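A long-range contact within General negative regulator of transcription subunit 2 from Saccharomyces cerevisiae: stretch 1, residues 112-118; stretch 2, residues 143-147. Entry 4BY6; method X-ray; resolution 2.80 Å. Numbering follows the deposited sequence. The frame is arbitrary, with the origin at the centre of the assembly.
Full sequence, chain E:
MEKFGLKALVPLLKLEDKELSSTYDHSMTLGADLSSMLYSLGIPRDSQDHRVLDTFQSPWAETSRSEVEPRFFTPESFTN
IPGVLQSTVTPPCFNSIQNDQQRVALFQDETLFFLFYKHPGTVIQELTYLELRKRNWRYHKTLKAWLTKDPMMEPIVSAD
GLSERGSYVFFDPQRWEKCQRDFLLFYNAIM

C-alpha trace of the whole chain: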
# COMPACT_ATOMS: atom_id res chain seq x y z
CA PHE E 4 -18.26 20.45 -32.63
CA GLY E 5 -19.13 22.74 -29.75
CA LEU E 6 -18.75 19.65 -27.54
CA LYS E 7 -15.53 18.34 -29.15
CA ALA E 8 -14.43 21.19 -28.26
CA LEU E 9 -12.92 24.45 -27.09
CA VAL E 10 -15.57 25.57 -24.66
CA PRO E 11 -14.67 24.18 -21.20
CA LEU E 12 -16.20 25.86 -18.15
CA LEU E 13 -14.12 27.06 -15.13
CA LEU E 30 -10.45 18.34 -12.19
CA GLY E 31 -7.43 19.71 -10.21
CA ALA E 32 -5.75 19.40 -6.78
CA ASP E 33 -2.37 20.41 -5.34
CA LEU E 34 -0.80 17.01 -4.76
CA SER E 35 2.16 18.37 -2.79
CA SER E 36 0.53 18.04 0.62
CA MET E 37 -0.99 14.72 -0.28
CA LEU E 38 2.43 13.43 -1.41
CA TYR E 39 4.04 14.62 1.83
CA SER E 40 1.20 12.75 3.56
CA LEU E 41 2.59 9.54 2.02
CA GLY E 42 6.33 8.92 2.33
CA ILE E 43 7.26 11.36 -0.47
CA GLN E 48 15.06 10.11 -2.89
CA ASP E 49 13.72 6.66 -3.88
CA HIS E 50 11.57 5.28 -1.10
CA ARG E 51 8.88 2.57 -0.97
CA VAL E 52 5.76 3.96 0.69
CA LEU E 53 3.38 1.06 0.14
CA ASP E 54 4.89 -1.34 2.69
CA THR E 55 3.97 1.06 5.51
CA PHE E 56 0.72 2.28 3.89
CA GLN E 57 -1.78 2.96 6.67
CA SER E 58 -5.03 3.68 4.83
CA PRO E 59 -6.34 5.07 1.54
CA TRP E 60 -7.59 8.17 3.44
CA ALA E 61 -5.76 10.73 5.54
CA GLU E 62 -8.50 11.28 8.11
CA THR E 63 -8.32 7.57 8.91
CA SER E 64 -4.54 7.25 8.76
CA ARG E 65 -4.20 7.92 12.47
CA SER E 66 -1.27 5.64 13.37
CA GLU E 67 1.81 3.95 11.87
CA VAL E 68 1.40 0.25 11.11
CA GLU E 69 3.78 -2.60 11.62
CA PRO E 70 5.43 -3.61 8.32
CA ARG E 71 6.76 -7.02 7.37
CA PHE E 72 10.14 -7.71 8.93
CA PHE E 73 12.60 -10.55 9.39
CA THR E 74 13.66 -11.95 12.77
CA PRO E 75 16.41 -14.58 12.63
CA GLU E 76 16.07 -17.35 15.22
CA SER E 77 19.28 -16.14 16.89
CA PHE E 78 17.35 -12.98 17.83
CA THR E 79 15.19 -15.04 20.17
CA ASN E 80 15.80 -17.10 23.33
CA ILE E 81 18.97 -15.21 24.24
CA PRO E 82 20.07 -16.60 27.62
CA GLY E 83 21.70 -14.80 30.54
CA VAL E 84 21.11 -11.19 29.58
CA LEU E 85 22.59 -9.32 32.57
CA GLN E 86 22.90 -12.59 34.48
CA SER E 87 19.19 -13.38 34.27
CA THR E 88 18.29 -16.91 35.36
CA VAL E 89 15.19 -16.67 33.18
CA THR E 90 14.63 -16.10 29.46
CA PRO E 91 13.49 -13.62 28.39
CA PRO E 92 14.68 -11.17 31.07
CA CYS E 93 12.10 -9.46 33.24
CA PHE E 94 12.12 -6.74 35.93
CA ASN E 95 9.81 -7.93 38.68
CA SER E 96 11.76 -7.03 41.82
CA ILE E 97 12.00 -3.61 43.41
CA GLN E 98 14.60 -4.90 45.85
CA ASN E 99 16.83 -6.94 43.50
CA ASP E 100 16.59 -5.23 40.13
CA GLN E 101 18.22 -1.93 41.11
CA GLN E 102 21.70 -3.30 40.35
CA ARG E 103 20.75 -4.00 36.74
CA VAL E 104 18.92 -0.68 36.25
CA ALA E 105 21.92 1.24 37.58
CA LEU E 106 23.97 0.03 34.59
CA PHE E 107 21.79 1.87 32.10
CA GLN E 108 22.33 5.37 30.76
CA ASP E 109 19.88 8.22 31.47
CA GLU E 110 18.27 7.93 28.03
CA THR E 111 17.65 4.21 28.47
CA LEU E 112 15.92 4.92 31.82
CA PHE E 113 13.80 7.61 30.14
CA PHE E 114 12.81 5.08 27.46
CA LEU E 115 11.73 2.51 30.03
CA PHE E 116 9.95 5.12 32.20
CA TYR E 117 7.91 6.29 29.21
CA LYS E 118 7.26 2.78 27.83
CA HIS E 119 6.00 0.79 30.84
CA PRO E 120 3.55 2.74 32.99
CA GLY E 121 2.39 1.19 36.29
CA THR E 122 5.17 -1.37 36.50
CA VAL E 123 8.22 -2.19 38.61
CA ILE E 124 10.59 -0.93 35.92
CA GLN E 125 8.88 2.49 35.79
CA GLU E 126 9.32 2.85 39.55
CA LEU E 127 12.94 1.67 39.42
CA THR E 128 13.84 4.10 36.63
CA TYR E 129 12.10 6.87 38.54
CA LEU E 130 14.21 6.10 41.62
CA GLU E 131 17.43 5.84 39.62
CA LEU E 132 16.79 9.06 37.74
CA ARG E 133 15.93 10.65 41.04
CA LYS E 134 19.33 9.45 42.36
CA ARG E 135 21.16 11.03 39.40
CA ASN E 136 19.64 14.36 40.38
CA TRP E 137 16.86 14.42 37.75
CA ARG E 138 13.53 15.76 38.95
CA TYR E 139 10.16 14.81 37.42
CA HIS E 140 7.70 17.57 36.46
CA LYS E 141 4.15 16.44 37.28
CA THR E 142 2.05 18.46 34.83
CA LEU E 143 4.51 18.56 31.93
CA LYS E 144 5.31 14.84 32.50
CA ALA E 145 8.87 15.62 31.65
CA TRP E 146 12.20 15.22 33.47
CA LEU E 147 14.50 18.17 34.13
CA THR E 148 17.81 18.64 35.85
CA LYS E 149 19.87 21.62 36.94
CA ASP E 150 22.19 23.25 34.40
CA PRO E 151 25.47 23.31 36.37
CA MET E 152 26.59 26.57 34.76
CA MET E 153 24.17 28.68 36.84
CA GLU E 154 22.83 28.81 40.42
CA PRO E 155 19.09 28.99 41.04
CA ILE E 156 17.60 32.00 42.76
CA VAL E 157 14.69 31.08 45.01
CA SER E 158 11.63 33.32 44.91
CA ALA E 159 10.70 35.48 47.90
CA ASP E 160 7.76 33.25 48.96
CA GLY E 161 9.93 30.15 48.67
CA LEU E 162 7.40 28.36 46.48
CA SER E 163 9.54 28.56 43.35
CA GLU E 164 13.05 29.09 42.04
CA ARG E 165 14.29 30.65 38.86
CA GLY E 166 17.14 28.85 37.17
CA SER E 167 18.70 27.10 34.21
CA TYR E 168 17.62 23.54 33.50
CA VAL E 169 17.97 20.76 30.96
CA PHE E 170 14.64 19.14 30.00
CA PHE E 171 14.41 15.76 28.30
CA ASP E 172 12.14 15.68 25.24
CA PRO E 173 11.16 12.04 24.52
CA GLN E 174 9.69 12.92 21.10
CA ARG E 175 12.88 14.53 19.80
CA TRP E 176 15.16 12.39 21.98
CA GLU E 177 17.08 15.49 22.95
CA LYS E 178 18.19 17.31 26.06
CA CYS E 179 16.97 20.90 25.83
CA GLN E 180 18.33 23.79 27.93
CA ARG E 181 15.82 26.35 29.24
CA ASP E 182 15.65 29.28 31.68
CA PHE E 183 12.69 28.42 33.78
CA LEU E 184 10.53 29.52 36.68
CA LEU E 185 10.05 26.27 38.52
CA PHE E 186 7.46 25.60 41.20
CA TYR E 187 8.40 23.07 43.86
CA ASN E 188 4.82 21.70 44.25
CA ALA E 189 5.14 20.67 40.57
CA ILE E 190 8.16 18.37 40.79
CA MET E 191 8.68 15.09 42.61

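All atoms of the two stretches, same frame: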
# COMPACT_ATOMS: atom_id res chain seq x y z
N LEU E 112 16.89 4.80 30.72
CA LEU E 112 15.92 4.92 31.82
C LEU E 112 14.68 5.73 31.39
O LEU E 112 13.53 5.37 31.72
CB LEU E 112 16.57 5.58 33.03
CG LEU E 112 17.87 5.01 33.60
CD1 LEU E 112 18.39 5.95 34.67
CD2 LEU E 112 17.63 3.63 34.17
N PHE E 113 14.91 6.82 30.65
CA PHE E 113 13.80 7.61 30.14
C PHE E 113 12.89 6.74 29.25
O PHE E 113 11.66 6.76 29.37
CB PHE E 113 14.30 8.80 29.33
CG PHE E 113 14.94 9.87 30.16
CD1 PHE E 113 14.49 10.13 31.45
CD2 PHE E 113 15.96 10.65 29.63
CE1 PHE E 113 15.07 11.14 32.20
CE2 PHE E 113 16.56 11.66 30.38
CZ PHE E 113 16.12 11.91 31.66
N PHE E 114 13.52 5.99 28.35
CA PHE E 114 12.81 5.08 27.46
C PHE E 114 11.91 4.12 28.23
O PHE E 114 10.71 4.00 27.96
CB PHE E 114 13.82 4.30 26.63
CG PHE E 114 13.19 3.35 25.67
CD1 PHE E 114 12.95 3.75 24.36
CD2 PHE E 114 12.85 2.06 26.07
CE1 PHE E 114 12.36 2.87 23.45
CE2 PHE E 114 12.26 1.17 25.17
CZ PHE E 114 12.02 1.57 23.86
N LEU E 115 12.50 3.42 29.19
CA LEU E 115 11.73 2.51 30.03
C LEU E 115 10.60 3.22 30.79
O LEU E 115 9.46 2.75 30.78
CB LEU E 115 12.66 1.83 31.02
CG LEU E 115 13.55 0.79 30.38
CD1 LEU E 115 14.61 0.35 31.38
CD2 LEU E 115 12.69 -0.39 29.89
N PHE E 116 10.92 4.35 31.42
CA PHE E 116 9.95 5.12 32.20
C PHE E 116 8.74 5.55 31.36
O PHE E 116 7.61 5.61 31.85
CB PHE E 116 10.63 6.34 32.82
CG PHE E 116 9.69 7.31 33.48
CD1 PHE E 116 9.34 7.16 34.80
CD2 PHE E 116 9.16 8.38 32.76
CE1 PHE E 116 8.47 8.05 35.43
CE2 PHE E 116 8.30 9.29 33.37
CZ PHE E 116 7.96 9.13 34.71
N TYR E 117 8.98 5.87 30.09
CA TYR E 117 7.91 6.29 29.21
C TYR E 117 7.26 5.11 28.47
O TYR E 117 6.28 5.31 27.78
CB TYR E 117 8.42 7.29 28.19
CG TYR E 117 8.56 8.69 28.72
CD1 TYR E 117 7.44 9.49 28.93
CD2 TYR E 117 9.81 9.22 29.00
CE1 TYR E 117 7.56 10.78 29.41
CE2 TYR E 117 9.94 10.51 29.48
CZ TYR E 117 8.81 11.29 29.68
OH TYR E 117 8.94 12.58 30.17
N LYS E 118 7.83 3.91 28.58
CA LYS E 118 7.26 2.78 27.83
C LYS E 118 6.44 1.80 28.66
O LYS E 118 5.58 1.09 28.12
CB LYS E 118 8.36 2.01 27.10
CG LYS E 118 7.84 1.28 25.88
CD LYS E 118 8.72 0.10 25.46
CE LYS E 118 8.11 -0.67 24.28
NZ LYS E 118 9.11 -1.59 23.66
N LEU E 143 3.92 18.68 33.26
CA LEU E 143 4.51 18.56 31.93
C LEU E 143 4.84 17.09 31.60
O LEU E 143 5.06 16.76 30.45
CB LEU E 143 5.79 19.39 31.84
CG LEU E 143 5.69 20.91 31.76
CD1 LEU E 143 7.11 21.54 31.85
CD2 LEU E 143 5.00 21.28 30.48
N LYS E 144 4.88 16.24 32.64
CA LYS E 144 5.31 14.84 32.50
C LYS E 144 6.62 14.79 31.74
O LYS E 144 6.76 14.14 30.71
CB LYS E 144 4.21 14.02 31.84
CG LYS E 144 2.86 14.35 32.48
CD LYS E 144 1.94 13.16 32.63
CE LYS E 144 0.88 13.46 33.68
NZ LYS E 144 0.14 12.24 34.14
N ALA E 145 7.58 15.52 32.27
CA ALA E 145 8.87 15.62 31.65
C ALA E 145 9.93 15.74 32.73
O ALA E 145 9.69 16.37 33.76
CB ALA E 145 8.91 16.80 30.75
N TRP E 146 11.10 15.13 32.51
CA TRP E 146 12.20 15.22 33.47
C TRP E 146 13.12 16.41 33.19
O TRP E 146 13.43 16.72 32.02
CB TRP E 146 13.04 13.95 33.46
CG TRP E 146 12.37 12.70 33.95
CD1 TRP E 146 11.58 11.86 33.23
CD2 TRP E 146 12.48 12.13 35.25
NE1 TRP E 146 11.17 10.80 34.01
CE2 TRP E 146 11.72 10.95 35.26
CE3 TRP E 146 13.14 12.52 36.42
CZ2 TRP E 146 11.60 10.15 36.38
CZ3 TRP E 146 13.03 11.73 37.52
CH2 TRP E 146 12.27 10.55 37.50
N LEU E 147 13.57 17.06 34.25
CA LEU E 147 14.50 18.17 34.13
C LEU E 147 15.62 18.02 35.12
O LEU E 147 15.43 17.38 36.15
CB LEU E 147 13.80 19.50 34.36
CG LEU E 147 13.01 19.58 35.66
CD1 LEU E 147 13.85 20.05 36.80
CD2 LEU E 147 11.92 20.56 35.45

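Residues 112-118 continue a helix that begins earlier in the chain, held by backbone hydrogen bonds such as F116 N to L112 O (2.8 Å) and Y117 N to F113 O (2.9 Å). In the second stretch, L143 and K144 form a loop that leads into a strand at A145-L147. Helix and strand run roughly antiparallel, their N-to-C directions 151° apart and their axes 11.0 Å apart at closest approach, and F113 CA lies 8.5 Å from W146 CA and Y117 CA lies 9.5 Å from K144 CA. This spacing leaves room for large rings, and side chains supply most of the contact, which buries 265 Å² in all. W146 is its centre: its CA-to-CB bond points toward the helix, and its indole (chi1 m) meets three aromatic residues. F113 CE1 sits over one face of the indole, 3.6 Å from W146 CG, with the two ring planes inclined at 39°. F116, whose CA-to-CB bond points toward the strand with chi1 t, offers a ring face to the indole edge; W146 NE1 approaches F116 CE2 to 3.3 Å, and the planes meet at 75°. Y117 adds a looser apolar contact, Y117 CE2 to W146 CD1 at 4.3 Å. The CA-to-CB bonds of F113 and Y117 point sideways to the second stretch, both with chi1 m, yet their ring ends come nearer. The length of tyrosine matters here: Y117 OH donates a hydrogen bond to K144 O (2.7 Å), satisfying a buried hydroxyl and tying the helix to the backbone just before the strand. The acceptor is the backbone carbonyl; the end of the lysine side chain leads away, and K144 NZ is hydrogen-bonded elsewhere in the structure. Small A145 points its CB away from the helix, while its CA lies 3.4 Å from Y117 OH. L147 also points away, leaving W146 to face the helix.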